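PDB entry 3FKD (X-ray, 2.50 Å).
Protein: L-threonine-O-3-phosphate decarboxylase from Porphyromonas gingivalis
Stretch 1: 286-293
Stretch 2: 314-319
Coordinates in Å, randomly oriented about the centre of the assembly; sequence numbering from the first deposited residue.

Stretch 1 (286-293) KGTAAELK
Stretch 2 (314-319) DESYVR

The first turn of a helix docks on a beta turn and the strand that follows it, burying 258 Å² in all, most of it on Ala289, Glu315 and Val318. In stretch 1, Lys286 (-135/154) and Thr288 (phi/psi -114/160) are extended, between them Gly287 takes a positive phi (100/158), and the helix runs from Ala289 onward; in stretch 2, a type I turn from Asp314 to Tyr317 leads into a strand from Tyr317. Helix and strand axes make 48° between their N-to-C directions and approach to 8.4 Å; Thr288 CA and Ser316 CA, 4.9 Å apart, set the register. The central link is a short, nearly straight hydrogen bond, Ala289 N to Glu315 O, 2.6 Å and 167°: an amide of the first helical turn, free of any intrahelical acceptor, meets a carbonyl of the turn. Thr288 CA adds a CA-H...O contact to Glu315 O at 3.2 Å. Ala289 points its CB toward the strand, 3.3 Å from Tyr317 O and 3.7 Å from Val318 CG1; its small methyl suits this close, buried approach. Val318 (chi1 m) points back toward the helix, and one turn on, Leu292 (t, p) extends the apolar patch with CD2 4.3 Å from Val318 CG1. The CA-to-CB bond of Glu315 (chi1 m) points sideways, with CB 3.9 Å from Thr288 CG2; its side chain is modelled only to CG. Thr288 (chi1 p) is the N-cap: its OG1 accepts from Glu291 N at 3.3 Å, while Thr288 N gives a weak bond to Glu291 OE1 at 3.5 Å. Within stretch 2, Asp314 (chi1 p) braces the turn, OD1 accepting from Ser316 N at 3.3 Å and from Ser316 OG at 2.7 Å. Gly287 has a backbone that would jam a CB against the preceding carbonyl O, so glycine fits there.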

# COMPACT_ATOMS: atom_id res chain seq x y z
N LYS A 286 9.00 24.30 -31.75
CA LYS A 286 8.65 23.25 -32.71
C LYS A 286 9.24 21.89 -32.28
O LYS A 286 10.26 21.84 -31.61
CB LYS A 286 9.15 23.61 -34.12
CG LYS A 286 8.68 25.00 -34.66
CD LYS A 286 7.24 25.00 -35.24
CE LYS A 286 6.66 26.45 -35.39
NZ LYS A 286 7.44 27.37 -36.29
N GLY A 287 8.62 20.79 -32.70
CA GLY A 287 9.03 19.50 -32.19
C GLY A 287 8.06 19.10 -31.09
O GLY A 287 7.38 19.95 -30.52
N THR A 288 7.96 17.81 -30.80
CA THR A 288 7.07 17.37 -29.74
C THR A 288 7.88 16.78 -28.60
O THR A 288 9.03 16.39 -28.78
CB THR A 288 6.05 16.32 -30.22
OG1 THR A 288 6.74 15.28 -30.92
CG2 THR A 288 4.98 16.94 -31.11
N ALA A 289 7.24 16.73 -27.44
CA ALA A 289 7.79 16.11 -26.25
C ALA A 289 8.14 14.65 -26.51
O ALA A 289 9.24 14.20 -26.20
CB ALA A 289 6.81 16.24 -25.14
N ALA A 290 7.20 13.89 -27.06
CA ALA A 290 7.50 12.52 -27.48
C ALA A 290 8.77 12.49 -28.33
O ALA A 290 9.70 11.72 -28.03
CB ALA A 290 6.32 11.91 -28.24
N GLU A 291 8.82 13.31 -29.37
CA GLU A 291 10.03 13.39 -30.20
C GLU A 291 11.30 13.67 -29.38
O GLU A 291 12.28 12.95 -29.50
CB GLU A 291 9.90 14.45 -31.28
CG GLU A 291 9.11 14.04 -32.49
CD GLU A 291 8.82 15.23 -33.43
OE1 GLU A 291 9.61 16.22 -33.40
OE2 GLU A 291 7.82 15.18 -34.20
N LEU A 292 11.27 14.72 -28.58
CA LEU A 292 12.43 15.10 -27.77
C LEU A 292 12.91 13.99 -26.84
O LEU A 292 14.12 13.76 -26.72
CB LEU A 292 12.17 16.38 -26.97
CG LEU A 292 13.37 17.00 -26.24
CD1 LEU A 292 14.58 17.25 -27.16
CD2 LEU A 292 12.98 18.29 -25.56
N LYS A 293 11.96 13.30 -26.20
CA LYS A 293 12.25 12.33 -25.14
C LYS A 293 12.91 11.05 -25.66
O LYS A 293 13.74 10.43 -24.98
CB LYS A 293 10.96 11.98 -24.37
CG LYS A 293 11.08 10.76 -23.48
CD LYS A 293 9.73 10.31 -22.88
CE LYS A 293 9.89 9.15 -21.85
NZ LYS A 293 8.63 8.38 -21.73
N ASP A 314 -0.08 20.49 -23.88
CA ASP A 314 -0.12 19.65 -25.09
C ASP A 314 1.24 18.93 -25.30
O ASP A 314 2.02 18.80 -24.36
CB ASP A 314 -0.56 20.48 -26.31
CG ASP A 314 0.38 21.65 -26.59
OD1 ASP A 314 1.38 21.81 -25.85
OD2 ASP A 314 0.13 22.40 -27.55
N GLU A 315 1.52 18.48 -26.53
CA GLU A 315 2.74 17.73 -26.83
C GLU A 315 4.00 18.59 -26.97
O GLU A 315 5.07 18.08 -27.31
CB GLU A 315 2.57 16.89 -28.10
CG GLU A 315 1.37 15.93 -28.11
N SER A 316 3.88 19.88 -26.71
CA SER A 316 5.06 20.73 -26.79
C SER A 316 5.78 20.85 -25.44
O SER A 316 6.85 21.44 -25.37
CB SER A 316 4.67 22.12 -27.29
OG SER A 316 3.80 22.77 -26.39
N TYR A 317 5.18 20.28 -24.37
CA TYR A 317 5.71 20.44 -23.02
C TYR A 317 6.48 19.23 -22.44
O TYR A 317 6.01 18.10 -22.52
CB TYR A 317 4.61 20.81 -22.04
CG TYR A 317 4.09 22.21 -22.19
CD1 TYR A 317 3.01 22.48 -23.05
CD2 TYR A 317 4.61 23.25 -21.46
CE1 TYR A 317 2.49 23.75 -23.19
CE2 TYR A 317 4.10 24.54 -21.61
CZ TYR A 317 3.03 24.77 -22.48
OH TYR A 317 2.51 26.03 -22.65
N VAL A 318 7.65 19.49 -21.88
CA VAL A 318 8.35 18.52 -21.04
C VAL A 318 8.59 19.08 -19.64
O VAL A 318 8.74 20.28 -19.46
CB VAL A 318 9.71 18.06 -21.65
CG1 VAL A 318 9.51 17.55 -23.05
CG2 VAL A 318 10.71 19.19 -21.64
N ARG A 319 8.61 18.20 -18.65
CA ARG A 319 9.03 18.59 -17.31
C ARG A 319 10.50 18.19 -17.13
O ARG A 319 10.86 17.06 -17.45
CB ARG A 319 8.15 17.92 -16.22
CG ARG A 319 8.32 18.55 -14.81
CD ARG A 319 7.60 17.84 -13.74
NE ARG A 319 8.06 16.47 -13.71
CZ ARG A 319 7.34 15.43 -13.29
NH1 ARG A 319 6.10 15.60 -12.82
NH2 ARG A 319 7.89 14.24 -13.32